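Local coordinates for protein succinylglutamate desuccinylase/aspartoacylase (Shewanella frigidimarina, PDB 3LWU) that binds zinc and probably works as a hydrolase acting on ester bonds, in the succinylglutamate desuccinylase/aspartoacylase family, at residues A315-I321 and A370-Q374; G334-I340 and Y352-L357. All blocks are in the same frame, centred on the assembly; numbering follows the deposited sequence.

Contact 1: residues A315-I321 and A370-Q374; sequences APKAGLI and ASVLQ
Ile-321 and Val-372 cross at about a right angle on one face of an antiparallel strand pair, where Ile-321 CG1 rests 3.7 Å from Val-372 CG2. Val-372 CG2 lies between the backbone N and the carbonyl carbon of its own residue (chi1 -51°), a rotation that turns it to the 315-321 segment, and also meets Ala-315 CB at 3.7 Å. Val-372 is thus gripped by Ile-321 and Ala-315, while its direct strand partner, Gly-319, offers only backbone. Glycine suits that position because a side chain at phi 165°, psi -162° would collide with the carbonyl oxygen of Ala-318. The register is fixed by a nearly straight bond from Val-372 N to Gly-319 O (3.0 Å) and by Ile-321 N to Ala-370 O (2.7 Å); the return bond, Gly-319 N to Val-372 O at 3.2 Å, approaches from above the carbonyl plane. On the reverse face Leu-320 lays its CD2 against Ser-371 CB at 3.6 Å. Gln-374, extended beyond CG, makes a weak bond from NE2 to Pro-316 O. Glu-32 of a second subunit accepts from Ala-318 N, while Lys-103 and Glu-267 of a third bond to Ser-371 O and Ala-370 N. Strand 336-341 flanks 319-323 on the side away from 371-372, and Leu-378 of strand 377-382 closes over Ile-321, Val-372 and Ala-315.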
loop_
_atom_site.group_PDB
_atom_site.type_symbol
_atom_site.label_atom_id
_atom_site.label_comp_id
_atom_site.label_asym_id
_atom_site.label_seq_id
_atom_site.Cartn_x
_atom_site.Cartn_y
_atom_site.Cartn_z
ATOM N N ALA A 315 3.569 -22.270 0.023
ATOM C CA ALA A 315 2.355 -22.823 -0.527
ATOM C C ALA A 315 2.653 -23.563 -1.825
ATOM O O ALA A 315 3.186 -22.983 -2.752
ATOM C CB ALA A 315 1.250 -21.696 -0.732
ATOM N N PRO A 316 2.281 -24.846 -1.913
ATOM C CA PRO A 316 2.537 -25.575 -3.166
ATOM C C PRO A 316 1.526 -25.180 -4.250
ATOM O O PRO A 316 1.764 -25.408 -5.411
ATOM C CB PRO A 316 2.374 -27.057 -2.757
ATOM C CG PRO A 316 1.325 -26.968 -1.649
ATOM C CD PRO A 316 1.633 -25.692 -0.899
ATOM N N LYS A 317 0.415 -24.593 -3.857
ATOM C CA LYS A 317 -0.553 -23.984 -4.805
ATOM C C LYS A 317 -1.300 -22.847 -4.084
ATOM O O LYS A 317 -1.236 -22.737 -2.869
ATOM C CB LYS A 317 -1.546 -25.031 -5.316
ATOM C CG LYS A 317 -2.520 -25.544 -4.231
ATOM C CD LYS A 317 -3.482 -26.671 -4.742
ATOM C CE LYS A 317 -4.675 -26.905 -3.762
ATOM N NZ LYS A 317 -5.586 -28.024 -4.212
ATOM N N ALA A 318 -1.976 -21.999 -4.839
ATOM C CA ALA A 318 -2.672 -20.888 -4.285
ATOM C C ALA A 318 -3.975 -21.406 -3.654
ATOM O O ALA A 318 -4.493 -22.453 -4.075
ATOM C CB ALA A 318 -2.995 -19.830 -5.427
ATOM N N GLY A 319 -4.517 -20.659 -2.693
ATOM C CA GLY A 319 -5.882 -20.894 -2.248
ATOM C C GLY A 319 -6.202 -20.216 -0.928
ATOM O O GLY A 319 -5.522 -19.290 -0.513
ATOM N N LEU A 320 -7.266 -20.663 -0.283
ATOM C CA LEU A 320 -7.627 -20.200 1.042
ATOM C C LEU A 320 -7.170 -21.246 2.053
ATOM O O LEU A 320 -7.322 -22.442 1.818
ATOM C CB LEU A 320 -9.131 -19.984 1.106
ATOM C CG LEU A 320 -9.661 -18.965 0.119
ATOM C CD1 LEU A 320 -11.209 -18.765 0.255
ATOM C CD2 LEU A 320 -8.892 -17.652 0.313
ATOM N N ILE A 321 -6.589 -20.781 3.159
ATOM C CA ILE A 321 -5.861 -21.601 4.066
ATOM C C ILE A 321 -6.433 -21.678 5.481
ATOM O O ILE A 321 -6.668 -20.651 6.141
ATOM C CB ILE A 321 -4.420 -21.099 4.195
ATOM C CG1 ILE A 321 -3.767 -21.034 2.816
ATOM C CG2 ILE A 321 -3.593 -22.063 5.119
ATOM C CD1 ILE A 321 -3.610 -22.404 2.176
ATOM N N ALA A 370 -5.245 -15.609 5.427
ATOM C CA ALA A 370 -5.786 -16.889 5.041
ATOM C C ALA A 370 -5.897 -17.014 3.536
ATOM O O ALA A 370 -6.374 -18.041 3.083
ATOM C CB ALA A 370 -7.140 -17.105 5.670
ATOM N N SER A 371 -5.468 -16.018 2.755
ATOM C CA SER A 371 -5.406 -16.180 1.284
ATOM C C SER A 371 -3.979 -16.079 0.790
ATOM O O SER A 371 -3.268 -15.114 1.090
ATOM C CB SER A 371 -6.270 -15.153 0.561
ATOM O OG SER A 371 -6.192 -13.907 1.178
ATOM N N VAL A 372 -3.552 -17.078 0.032
ATOM C CA VAL A 372 -2.168 -17.146 -0.417
ATOM C C VAL A 372 -2.029 -17.409 -1.915
ATOM O O VAL A 372 -2.932 -17.898 -2.573
ATOM C CB VAL A 372 -1.402 -18.205 0.393
ATOM C CG1 VAL A 372 -1.613 -17.965 1.887
ATOM C CG2 VAL A 372 -1.774 -19.677 -0.034
ATOM N N LEU A 373 -0.855 -17.098 -2.435
ATOM C CA LEU A 373 -0.504 -17.402 -3.794
ATOM C C LEU A 373 0.345 -18.657 -3.774
ATOM O O LEU A 373 0.824 -19.115 -2.716
ATOM C CB LEU A 373 0.271 -16.230 -4.398
ATOM C CG LEU A 373 -0.363 -14.836 -4.547
ATOM C CD1 LEU A 373 -0.585 -14.118 -3.237
ATOM C CD2 LEU A 373 0.528 -13.970 -5.485
ATOM N N GLN A 374 0.582 -19.219 -4.950
ATOM C CA GLN A 374 1.616 -20.195 -5.081
ATOM C C GLN A 374 2.940 -19.531 -4.699
ATOM O O GLN A 374 3.288 -18.424 -5.169
ATOM C CB GLN A 374 1.648 -20.769 -6.489
ATOM C CG GLN A 374 2.631 -21.928 -6.641
ATOM C CD GLN A 374 2.597 -22.568 -7.991
ATOM O OE1 GLN A 374 2.332 -21.921 -8.986
ATOM N NE2 GLN A 374 2.912 -23.847 -8.042
#

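Contact 2: residues G334-I340 and Y352-L357; sequences GKPLVNI and YQAISL
Tyr-352 lays its ring beside Asn-339, and the two side chains run obliquely past each other with the amide and ring planes 44° apart. From Tyr-352 CB, the chi1 of -164° sets CG anti to the backbone N and carries the ring back over the 334-340 segment. CD1 then passes Ile-340 O at 3.9 Å, CE1 comes to Asn-339 CB at 3.8 Å, CZ is equally near that methylene, and OH ends 3.6 Å from Asn-339 CG, at the amide. An alanine in place of Asn-339 keeps the CB that CE1 and CZ touch but removes the amide, and the hydroxyl end of Tyr-352 is likely to be less firmly positioned. The face of Val-338, Ile-340 and Ile-355 is largely aliphatic, though Gln-353 shares it: Ile-355 lies side by side with Val-338, whose CG2 stands 3.8 Å from Ile-355 CB, and crosses Ile-340, whose CD1 reaches Ile-355 CG1. Phe-313 of strand 310-314 touches Ile-355, Leu-337 and Leu-357.

Beneath the side chains the backbones pair antiparallel; the axes of 338-340 and 352-356 run 154° apart, N to C. Ile-340 and Gln-353 exchange bonds in both directions, and Ile-355 N gives a 2.8 Å bond to Val-338 O. Next to it the ladder is broken by a classic beta bulge: Ile-355 O takes Leu-337 N at 2.8 Å, in the carbonyl plane, and Val-338 N more weakly at 3.4 Å. The bulge coincides with the corner the chain turns at Leu-337. At the far end Gly-334 N bonds to Leu-357 O, while a water accepts from Leu-357 N and lies 2.7 Å from Lys-335 O. The chemistry is therefore mixed: aliphatic packing shares its face with Gln-353, Asn-339 meets a phenol elsewhere, backbone bonds pair the strands, and a water adds a link at the loop end.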
loop_
_atom_site.group_PDB
_atom_site.type_symbol
_atom_site.label_atom_id
_atom_site.label_comp_id
_atom_site.label_asym_id
_atom_site.label_seq_id
_atom_site.Cartn_x
_atom_site.Cartn_y
_atom_site.Cartn_z
ATOM N N GLY A 334 3.240 -36.475 8.676
ATOM C CA GLY A 334 1.969 -36.990 8.201
ATOM C C GLY A 334 0.756 -36.332 8.823
ATOM O O GLY A 334 -0.314 -36.399 8.241
ATOM N N LYS A 335 0.880 -35.699 9.985
ATOM C CA LYS A 335 -0.256 -34.926 10.527
ATOM C C LYS A 335 -0.428 -33.598 9.775
ATOM O O LYS A 335 0.559 -32.978 9.384
ATOM C CB LYS A 335 -0.084 -34.671 12.030
ATOM C CG LYS A 335 -0.164 -35.952 12.914
ATOM C CD LYS A 335 -1.624 -36.439 13.050
ATOM C CE LYS A 335 -1.777 -37.955 13.417
ATOM N NZ LYS A 335 -2.129 -38.153 14.868
ATOM N N PRO A 336 -1.690 -33.138 9.590
ATOM C CA PRO A 336 -1.892 -31.996 8.702
ATOM C C PRO A 336 -1.278 -30.683 9.213
ATOM O O PRO A 336 -1.377 -30.336 10.388
ATOM C CB PRO A 336 -3.431 -31.900 8.585
ATOM C CG PRO A 336 -3.949 -32.403 9.874
ATOM C CD PRO A 336 -2.956 -33.565 10.225
ATOM N N LEU A 337 -0.582 -30.006 8.325
ATOM C CA LEU A 337 -0.058 -28.693 8.579
ATOM C C LEU A 337 -1.120 -27.639 8.225
ATOM O O LEU A 337 -1.463 -26.810 9.048
ATOM C CB LEU A 337 1.188 -28.466 7.730
ATOM C CG LEU A 337 1.940 -27.169 7.974
ATOM C CD1 LEU A 337 2.817 -27.295 9.265
ATOM C CD2 LEU A 337 2.796 -26.851 6.725
ATOM N N VAL A 338 -1.606 -27.680 6.984
ATOM C CA VAL A 338 -2.732 -26.826 6.541
ATOM C C VAL A 338 -3.745 -27.637 5.734
ATOM O O VAL A 338 -3.430 -28.728 5.229
ATOM C CB VAL A 338 -2.274 -25.659 5.647
ATOM C CG1 VAL A 338 -1.273 -24.803 6.368
ATOM C CG2 VAL A 338 -1.749 -26.145 4.322
ATOM N N ASN A 339 -4.962 -27.121 5.648
ATOM C CA ASN A 339 -5.894 -27.512 4.607
ATOM C C ASN A 339 -6.017 -26.357 3.624
ATOM O O ASN A 339 -6.103 -25.210 4.018
ATOM C CB ASN A 339 -7.244 -27.887 5.210
ATOM C CG ASN A 339 -7.125 -29.023 6.239
ATOM O OD1 ASN A 339 -6.464 -30.002 5.981
ATOM N ND2 ASN A 339 -7.769 -28.885 7.384
ATOM N N ILE A 340 -6.008 -26.658 2.338
ATOM C CA ILE A 340 -6.247 -25.653 1.316
ATOM C C ILE A 340 -7.641 -25.828 0.749
ATOM O O ILE A 340 -7.996 -26.906 0.285
ATOM C CB ILE A 340 -5.234 -25.795 0.172
ATOM C CG1 ILE A 340 -3.800 -25.817 0.726
ATOM C CG2 ILE A 340 -5.411 -24.668 -0.838
ATOM C CD1 ILE A 340 -2.717 -25.895 -0.376
ATOM N N TYR A 352 -10.612 -29.326 -1.747
ATOM C CA TYR A 352 -10.175 -29.361 -0.365
ATOM C C TYR A 352 -9.046 -30.354 -0.229
ATOM O O TYR A 352 -9.197 -31.512 -0.609
ATOM C CB TYR A 352 -11.339 -29.781 0.528
ATOM C CG TYR A 352 -11.141 -29.496 2.001
ATOM C CD1 TYR A 352 -10.965 -28.215 2.445
ATOM C CD2 TYR A 352 -11.156 -30.516 2.959
ATOM C CE1 TYR A 352 -10.801 -27.927 3.788
ATOM C CE2 TYR A 352 -10.999 -30.230 4.328
ATOM C CZ TYR A 352 -10.825 -28.918 4.727
ATOM O OH TYR A 352 -10.670 -28.549 6.070
ATOM N N GLN A 353 -7.915 -29.929 0.315
ATOM C CA GLN A 353 -6.727 -30.772 0.309
ATOM C C GLN A 353 -5.981 -30.550 1.618
ATOM O O GLN A 353 -5.652 -29.398 1.961
ATOM C CB GLN A 353 -5.847 -30.440 -0.930
ATOM C CG GLN A 353 -4.534 -31.237 -1.009
ATOM C CD GLN A 353 -3.585 -30.837 -2.199
ATOM O OE1 GLN A 353 -3.549 -29.688 -2.661
ATOM N NE2 GLN A 353 -2.824 -31.807 -2.668
ATOM N N ALA A 354 -5.728 -31.653 2.336
ATOM C CA ALA A 354 -4.877 -31.666 3.530
ATOM C C ALA A 354 -3.444 -31.686 3.074
ATOM O O ALA A 354 -3.120 -32.455 2.196
ATOM C CB ALA A 354 -5.168 -32.940 4.410
ATOM N N ILE A 355 -2.593 -30.843 3.636
ATOM C CA ILE A 355 -1.177 -30.842 3.289
ATOM C C ILE A 355 -0.405 -31.227 4.547
ATOM O O ILE A 355 -0.598 -30.581 5.585
ATOM C CB ILE A 355 -0.659 -29.437 2.842
ATOM C CG1 ILE A 355 -1.392 -28.926 1.607
ATOM C CG2 ILE A 355 0.870 -29.496 2.534
ATOM C CD1 ILE A 355 -1.199 -29.803 0.383
ATOM N N SER A 356 0.460 -32.249 4.473
ATOM C CA SER A 356 1.328 -32.608 5.599
ATOM C C SER A 356 2.797 -32.588 5.194
ATOM O O SER A 356 3.106 -32.384 4.029
ATOM C CB SER A 356 0.971 -33.993 6.131
ATOM O OG SER A 356 1.115 -34.962 5.116
ATOM N N LEU A 357 3.697 -32.789 6.159
ATOM C CA LEU A 357 5.150 -32.780 5.904
ATOM C C LEU A 357 5.699 -34.182 6.052
ATOM O O LEU A 357 5.145 -34.985 6.804
ATOM C CB LEU A 357 5.876 -31.860 6.887
ATOM C CG LEU A 357 5.459 -30.401 6.754
ATOM C CD1 LEU A 357 6.240 -29.487 7.688
ATOM C CD2 LEU A 357 5.586 -29.920 5.281
HETATM O O HOH W 1 3.187 -33.191 8.829
#

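Overall arrangement
The zinc ligands His-63, Glu-66 and His-192 all precede both contacts in the chain, which lie away from the zinc site. After strand 310-314 the chain enters 315-321, which waits 48 residues for its partner 370-374; contact 1 closes that long loop. Within the loop, 334-340 turns back on 352-357 after only 11 residues, so contact 2 is a hairpin enclosed by contact 1 and the two do not cross. Strands 319-323 and 336-341 are sequential and adjacent, which joins both contacts in one four-stranded antiparallel sheet, ordered 352-356, 336-341, 319-323, 371-372. The centres of contacts 1 and 2 lie about 12 Å apart, and Ile-321 CD1 meets Ile-340 CG1 at 3.7 Å.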